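Local structure of glutamine amido transferase (Methylobacillus flagellatus, 3M3P) at residues L125-L136 / W228-W236. The protein belongs to the glutamine amidotransferase family, whose members share an alpha/beta fold, here built round a central mixed sheet. Residues are numbered along the deposited sequence; the frame is centred on the assembly and turned at random.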
ATOM      1  N   LEU A 125       9.163  14.667   4.180  1.00  6.37           N
ATOM      2  CA  LEU A 125      10.438  14.800   3.497  1.00  7.10           C
ATOM      3  C   LEU A 125      11.202  13.478   3.616  1.00  7.54           C
ATOM      4  O   LEU A 125      11.791  12.999   2.625  1.00  8.33           O
ATOM      5  CB  LEU A 125      11.247  15.929   4.097  1.00  8.22           C
ATOM      6  CG  LEU A 125      12.648  16.147   3.537  1.00 11.15           C
ATOM      7  CD1 LEU A 125      12.606  16.522   2.068  1.00 14.44           C
ATOM      8  CD2 LEU A 125      13.436  17.127   4.402  1.00  9.86           C
ATOM      9  N   GLU A 126      11.256  12.929   4.817  1.00  7.26           N
ATOM     10  CA  GLU A 126      12.032  11.690   5.085  1.00  8.10           C
ATOM     11  C   GLU A 126      11.542  10.509   4.265  1.00  8.94           C
ATOM     12  O   GLU A 126      12.365   9.807   3.631  1.00  9.78           O
ATOM     13  CB  GLU A 126      11.962  11.362   6.573  1.00  8.55           C
ATOM     14  CG  GLU A 126      12.744  10.104   6.947  1.00 10.81           C
ATOM     15  CD  GLU A 126      12.891   9.815   8.410  1.00 22.18           C
ATOM     16  OE1 GLU A 126      12.528  10.667   9.253  1.00 27.22           O
ATOM     17  OE2 GLU A 126      13.437   8.706   8.723  1.00 25.46           O
ATOM     18  N   TRP A 127      10.231  10.275   4.279  1.00  6.70           N
ATOM     19  CA  TRP A 127       9.661   9.088   3.654  1.00  8.21           C
ATOM     20  C   TRP A 127       9.364   9.265   2.174  1.00  8.76           C
ATOM     21  O   TRP A 127       9.594   8.328   1.420  1.00 10.01           O
ATOM     22  CB  TRP A 127       8.406   8.663   4.410  1.00  7.65           C
ATOM     23  CG  TRP A 127       8.718   7.988   5.709  1.00  7.83           C
ATOM     24  CD1 TRP A 127       8.953   8.595   6.877  1.00  8.69           C
ATOM     25  CD2 TRP A 127       8.885   6.585   5.922  1.00  7.50           C
ATOM     26  NE1 TRP A 127       9.298   7.655   7.848  1.00  8.27           N
ATOM     27  CE2 TRP A 127       9.234   6.414   7.274  1.00  7.78           C
ATOM     28  CE3 TRP A 127       8.783   5.447   5.103  1.00  7.65           C
ATOM     29  CZ2 TRP A 127       9.432   5.139   7.847  1.00  9.96           C
ATOM     30  CZ3 TRP A 127       8.971   4.202   5.673  1.00  8.87           C
ATOM     31  CH2 TRP A 127       9.287   4.061   7.023  1.00  9.79           C
ATOM     32  N   LEU A 128       8.924  10.450   1.734  1.00  7.09           N
ATOM     33  CA  LEU A 128       8.548  10.680   0.308  1.00  7.23           C
ATOM     34  C   LEU A 128       9.679  11.344  -0.485  1.00  8.00           C
ATOM     35  O   LEU A 128       9.658  11.275  -1.729  1.00 10.24           O
ATOM     36  CB  LEU A 128       7.305  11.549   0.230  1.00  7.83           C
ATOM     37  CG  LEU A 128       6.105  11.060   1.021  1.00  7.23           C
ATOM     38  CD1 LEU A 128       4.969  12.064   0.911  1.00  7.71           C
ATOM     39  CD2 LEU A 128       5.690   9.639   0.571  1.00  9.56           C
ATOM     40  N   GLY A 129      10.625  11.987   0.183  1.00  7.69           N
ATOM     41  CA  GLY A 129      11.777  12.567  -0.501  1.00  8.53           C
ATOM     42  C   GLY A 129      11.676  14.055  -0.803  1.00  9.38           C
ATOM     43  O   GLY A 129      12.635  14.679  -1.277  1.00 10.16           O
ATOM     44  N   THR A 130      10.502  14.653  -0.572  1.00  8.43           N
ATOM     45  CA  THR A 130      10.242  15.998  -1.098  1.00  9.11           C
ATOM     46  C   THR A 130       8.939  16.504  -0.440  1.00  7.94           C
ATOM     47  O   THR A 130       8.140  15.728   0.078  1.00  7.21           O
ATOM     48  CB  THR A 130      10.017  15.956  -2.650  1.00  9.99           C
ATOM     49  OG1 THR A 130       9.945  17.289  -3.190  1.00 10.19           O
ATOM     50  CG2 THR A 130       8.834  15.189  -3.032  1.00  9.60           C
ATOM     51  N   TRP A 131       8.727  17.816  -0.541  1.00  7.55           N
ATOM     52  CA  TRP A 131       7.402  18.403  -0.366  1.00  7.18           C
ATOM     53  C   TRP A 131       6.752  18.822  -1.686  1.00  7.51           C
ATOM     54  O   TRP A 131       5.665  19.384  -1.647  1.00  8.12           O
ATOM     55  CB  TRP A 131       7.377  19.622   0.592  1.00  6.62           C
ATOM     56  CG  TRP A 131       7.629  19.338   2.055  1.00  5.28           C
ATOM     57  CD1 TRP A 131       7.819  18.131   2.647  1.00  6.39           C
ATOM     58  CD2 TRP A 131       7.732  20.303   3.097  1.00  6.18           C
ATOM     59  NE1 TRP A 131       8.042  18.264   4.006  1.00  7.09           N
ATOM     60  CE2 TRP A 131       7.998  19.614   4.298  1.00  6.11           C
ATOM     61  CE3 TRP A 131       7.575  21.686   3.131  1.00  7.90           C
ATOM     62  CZ2 TRP A 131       8.141  20.278   5.507  1.00  6.51           C
ATOM     63  CZ3 TRP A 131       7.692  22.335   4.306  1.00  6.70           C
ATOM     64  CH2 TRP A 131       7.960  21.643   5.488  1.00  8.24           C
ATOM     65  N   ASP A 132       7.381  18.563  -2.815  1.00  8.25           N
ATOM     66  CA  ASP A 132       6.829  18.938  -4.102  1.00  9.01           C
ATOM     67  C   ASP A 132       5.549  18.074  -4.323  1.00  8.40           C
ATOM     68  O   ASP A 132       5.385  16.975  -3.792  1.00  6.80           O
ATOM     69  CB  ASP A 132       7.801  18.620  -5.258  1.00 10.88           C
ATOM     70  CG  ASP A 132       9.110  19.411  -5.280  1.00 13.47           C
ATOM     71  OD1 ASP A 132       9.265  20.332  -4.493  1.00 16.09           O
ATOM     72  OD2 ASP A 132       9.965  18.950  -6.158  1.00 17.00           O
ATOM     73  N   GLU A 133       4.697  18.575  -5.207  1.00  7.76           N
ATOM     74  CA  GLU A 133       3.572  17.803  -5.718  1.00  6.86           C
ATOM     75  C   GLU A 133       3.989  16.491  -6.272  1.00  7.08           C
ATOM     76  O   GLU A 133       4.970  16.421  -7.012  1.00  9.41           O
ATOM     77  CB  GLU A 133       2.878  18.621  -6.798  1.00  7.13           C
ATOM     78  CG  GLU A 133       1.602  17.952  -7.380  1.00  8.45           C
ATOM     79  CD  GLU A 133       0.886  18.768  -8.451  1.00  8.95           C
ATOM     80  OE1 GLU A 133       0.990  20.019  -8.433  1.00 13.35           O
ATOM     81  OE2 GLU A 133       0.219  18.167  -9.331  1.00  9.06           O
ATOM     82  N   LEU A 134       3.204  15.462  -5.978  1.00  6.93           N
ATOM     83  CA  LEU A 134       3.364  14.102  -6.501  1.00  7.30           C
ATOM     84  C   LEU A 134       2.155  13.731  -7.306  1.00  7.41           C
ATOM     85  O   LEU A 134       1.084  14.303  -7.163  1.00 10.86           O
ATOM     86  CB  LEU A 134       3.545  13.124  -5.325  1.00  6.83           C
ATOM     87  CG  LEU A 134       4.815  13.306  -4.488  1.00  7.89           C
ATOM     88  CD1 LEU A 134       4.817  12.409  -3.237  1.00  8.95           C
ATOM     89  CD2 LEU A 134       6.065  12.926  -5.295  1.00  9.33           C
ATOM     90  N   GLU A 135       2.320  12.805  -8.205  1.00  6.57           N
ATOM     91  CA  GLU A 135       1.201  12.172  -8.887  1.00  6.68           C
ATOM     92  C   GLU A 135       1.013  10.753  -8.334  1.00  6.68           C
ATOM     93  O   GLU A 135       1.937   9.972  -8.236  1.00  6.40           O
ATOM     94  CB  GLU A 135       1.477  12.137 -10.407  1.00  7.26           C
ATOM     95  CG  GLU A 135       0.423  11.247 -11.139  1.00  7.32           C
ATOM     96  CD  GLU A 135       0.514  11.413 -12.628  1.00  7.52           C
ATOM     97  OE1 GLU A 135       1.155  10.535 -13.235  1.00  8.68           O
ATOM     98  OE2 GLU A 135      -0.023  12.370 -13.174  1.00  8.43           O
ATOM     99  N   LEU A 136      -0.218  10.434  -7.950  1.00  5.68           N
ATOM    100  CA  LEU A 136      -0.570   9.143  -7.360  1.00  6.58           C
ATOM    101  C   LEU A 136      -1.431   8.320  -8.304  1.00  6.38           C
ATOM    102  O   LEU A 136      -2.245   8.883  -9.053  1.00  7.04           O
ATOM    103  CB  LEU A 136      -1.330   9.310  -6.054  1.00  6.57           C
ATOM    104  CG  LEU A 136      -0.788  10.368  -5.037  1.00  6.27           C
ATOM    105  CD1 LEU A 136      -1.568  10.324  -3.730  1.00  7.29           C
ATOM    106  CD2 LEU A 136       0.677  10.112  -4.782  1.00  7.48           C
ATOM    107  N   TRP A 228      10.089   7.564  -6.995  1.00  7.69           N
ATOM    108  CA  TRP A 228       9.821   7.940  -5.608  1.00  6.90           C
ATOM    109  C   TRP A 228       9.263   6.764  -4.798  1.00  6.50           C
ATOM    110  O   TRP A 228       9.520   6.700  -3.608  1.00  6.67           O
ATOM    111  CB  TRP A 228       8.984   9.248  -5.481  1.00  8.22           C
ATOM    112  CG  TRP A 228       7.535   9.187  -5.877  1.00  6.67           C
ATOM    113  CD1 TRP A 228       6.996   9.458  -7.090  1.00  7.49           C
ATOM    114  CD2 TRP A 228       6.428   8.844  -5.029  1.00  7.38           C
ATOM    115  NE1 TRP A 228       5.643   9.326  -7.058  1.00  8.62           N
ATOM    116  CE2 TRP A 228       5.251   8.940  -5.809  1.00  8.76           C
ATOM    117  CE3 TRP A 228       6.302   8.467  -3.679  1.00  7.03           C
ATOM    118  CZ2 TRP A 228       3.984   8.668  -5.287  1.00  7.54           C
ATOM    119  CZ3 TRP A 228       5.029   8.190  -3.166  1.00  8.73           C
ATOM    120  CH2 TRP A 228       3.896   8.280  -3.968  1.00  7.28           C
ATOM    121  N   ALA A 229       8.607   5.809  -5.410  1.00  7.46           N
ATOM    122  CA  ALA A 229       8.272   4.585  -4.715  1.00  7.17           C
ATOM    123  C   ALA A 229       9.509   3.912  -4.216  1.00  6.92           C
ATOM    124  O   ALA A 229       9.521   3.395  -3.099  1.00  7.96           O
ATOM    125  CB  ALA A 229       7.450   3.622  -5.650  1.00  7.78           C
ATOM    126  N   GLU A 230      10.558   3.883  -5.031  1.00  7.20           N
ATOM    127  CA  GLU A 230      11.809   3.274  -4.610  1.00  8.76           C
ATOM    128  C   GLU A 230      12.404   4.036  -3.423  1.00  7.64           C
ATOM    129  O   GLU A 230      13.049   3.423  -2.550  1.00  7.63           O
ATOM    130  CB  GLU A 230      12.804   3.223  -5.768  1.00  9.13           C
ATOM    131  CG  GLU A 230      12.446   2.112  -6.758  1.00 11.44           C
ATOM    132  CD  GLU A 230      13.141   2.245  -8.100  1.00 14.37           C
ATOM    133  OE1 GLU A 230      13.905   3.223  -8.312  1.00 15.59           O
ATOM    134  OE2 GLU A 230      12.879   1.369  -8.975  1.00 15.51           O
ATOM    135  N   HIS A 231      12.249   5.380  -3.367  1.00  6.84           N
ATOM    136  CA  HIS A 231      12.687   6.124  -2.200  1.00  6.80           C
ATOM    137  C   HIS A 231      11.926   5.635  -0.933  1.00  6.31           C
ATOM    138  O   HIS A 231      12.519   5.398   0.108  1.00  5.95           O
ATOM    139  CB  HIS A 231      12.401   7.625  -2.412  1.00  7.62           C
ATOM    140  CG  HIS A 231      12.884   8.486  -1.302  1.00  7.45           C
ATOM    141  ND1 HIS A 231      12.188   8.696  -0.121  1.00  9.49           N
ATOM    142  CD2 HIS A 231      14.034   9.199  -1.199  1.00  6.78           C
ATOM    143  CE1 HIS A 231      12.921   9.464   0.666  1.00  8.47           C
ATOM    144  NE2 HIS A 231      14.022   9.810   0.020  1.00 10.74           N
ATOM    145  N   VAL A 232      10.608   5.497  -1.038  1.00  5.82           N
ATOM    146  CA  VAL A 232       9.806   4.995   0.087  1.00  5.45           C
ATOM    147  C   VAL A 232      10.300   3.612   0.493  1.00  6.00           C
ATOM    148  O   VAL A 232      10.491   3.349   1.654  1.00  6.54           O
ATOM    149  CB  VAL A 232       8.313   4.926  -0.287  1.00  5.51           C
ATOM    150  CG1 VAL A 232       7.499   4.269   0.806  1.00  6.86           C
ATOM    151  CG2 VAL A 232       7.768   6.347  -0.614  1.00  7.87           C
ATOM    152  N   TYR A 233      10.454   2.702  -0.469  1.00  6.22           N
ATOM    153  CA  TYR A 233      10.801   1.314  -0.152  1.00  6.01           C
ATOM    154  C   TYR A 233      12.182   1.240   0.466  1.00  6.01           C
ATOM    155  O   TYR A 233      12.412   0.501   1.426  1.00  5.71           O
ATOM    156  CB  TYR A 233      10.692   0.438  -1.386  1.00  6.42           C
ATOM    157  CG  TYR A 233       9.297   0.241  -1.939  1.00  6.45           C
ATOM    158  CD1 TYR A 233       8.178   0.203  -1.111  1.00  6.26           C
ATOM    159  CD2 TYR A 233       9.117   0.009  -3.278  1.00  7.45           C
ATOM    160  CE1 TYR A 233       6.915  -0.060  -1.651  1.00  8.27           C
ATOM    161  CE2 TYR A 233       7.847  -0.237  -3.822  1.00  7.21           C
ATOM    162  CZ  TYR A 233       6.787  -0.313  -2.989  1.00  6.18           C
ATOM    163  OH  TYR A 233       5.498  -0.581  -3.484  1.00  8.05           O
ATOM    164  N   ALA A 234      13.118   2.027  -0.051  1.00  6.21           N
ATOM    165  CA  ALA A 234      14.457   2.088   0.529  1.00  6.59           C
ATOM    166  C   ALA A 234      14.432   2.561   1.965  1.00  5.66           C
ATOM    167  O   ALA A 234      15.164   2.034   2.811  1.00  7.29           O
ATOM    168  CB  ALA A 234      15.378   2.974  -0.352  1.00  6.58           C
ATOM    169  N   ARG A 235      13.614   3.544   2.283  1.00  3.87           N
ATOM    170  CA  ARG A 235      13.489   3.974   3.682  1.00  5.39           C
ATOM    171  C   ARG A 235      12.859   2.871   4.505  1.00  4.05           C
ATOM    172  O   ARG A 235      13.312   2.564   5.602  1.00  4.45           O
ATOM    173  CB  ARG A 235      12.672   5.242   3.774  1.00  6.25           C
ATOM    174  CG  ARG A 235      12.438   5.778   5.168  1.00  7.58           C
ATOM    175  CD  ARG A 235      13.727   5.987   5.974  1.00 10.43           C
ATOM    176  NE  ARG A 235      13.355   6.421   7.323  1.00 11.25           N
ATOM    177  CZ  ARG A 235      13.025   5.567   8.272  1.00 13.41           C
ATOM    178  NH1 ARG A 235      13.085   4.265   8.021  1.00 13.47           N
ATOM    179  NH2 ARG A 235      12.645   5.993   9.439  1.00 17.00           N
ATOM    180  N   TRP A 236      11.790   2.273   4.002  1.00  3.52           N
ATOM    181  CA  TRP A 236      11.067   1.272   4.765  1.00  2.35           C
ATOM    182  C   TRP A 236      11.908   0.050   5.147  1.00  3.40           C
ATOM    183  O   TRP A 236      11.857  -0.423   6.281  1.00  3.23           O
ATOM    184  CB  TRP A 236       9.827   0.829   3.966  1.00  2.61           C
ATOM    185  CG  TRP A 236       8.996  -0.118   4.773  1.00  2.00           C
ATOM    186  CD1 TRP A 236       8.161   0.231   5.781  1.00  3.18           C
ATOM    187  CD2 TRP A 236       8.921  -1.526   4.658  1.00  2.00           C
ATOM    188  NE1 TRP A 236       7.569  -0.890   6.329  1.00  3.26           N
ATOM    189  CE2 TRP A 236       8.018  -1.984   5.642  1.00  2.33           C
ATOM    190  CE3 TRP A 236       9.557  -2.454   3.835  1.00  2.32           C
ATOM    191  CZ2 TRP A 236       7.750  -3.345   5.833  1.00  2.79           C
ATOM    192  CZ3 TRP A 236       9.244  -3.794   3.998  1.00  2.95           C
ATOM    193  CH2 TRP A 236       8.376  -4.219   4.976  1.00  2.70           C
TER
HETATM  194  O   HOH W   1      14.394  12.252   2.029  1.00 18.62           O
HETATM  195  O   HOH W   2       4.247   9.795  -9.627  1.00  6.46           O
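Arg235 lies across the indole of Trp127: its CG rests on one face, 3.6 Å from the centroid of the six-membered ring, and beyond the bend at chi2 (54°) the guanidinium passes over CZ2, its plane turned 32° from the ring. That bend also sets up a side-on salt bridge, NE (2.7 Å) and NH2 both to Glu126 OE2; Asp168 gives NH2 a second acidic partner. The far corner of the same indole, CZ3, fits against CA and CB of Trp236.

One turn back along the helix, His231 fills the hollow where helix 122-128 ends. Its ND1 donates to Trp127 O at 3.0 Å, approaching from well above the carbonyl plane, while CA of Gly129 covers a face of the imidazole. Val232 CG2 tucks in beside Leu128 CD2.

Trp228 is the long knob at the other end. With CG between backbone N and carbonyl carbon (chi1 71°), it reaches over to strand 134-136, where Leu134 CD2 sits 3.9 Å above the five-membered ring and Leu136 CD2 meets Trp228 CZ2 at 3.6 Å. A water links Trp228 NE1 to Glu135 O.

Segment 228-236 of helix 218-237 runs nearly perpendicular to strand 134-136 and touches the end of helix 122-128 and the start of strand 134-140, which belongs to the central sheet; there Ile171 packs on Trp127 and Trp236, Phe173 on Leu128 and Val232, and Leu154 on Leu128 and Leu136.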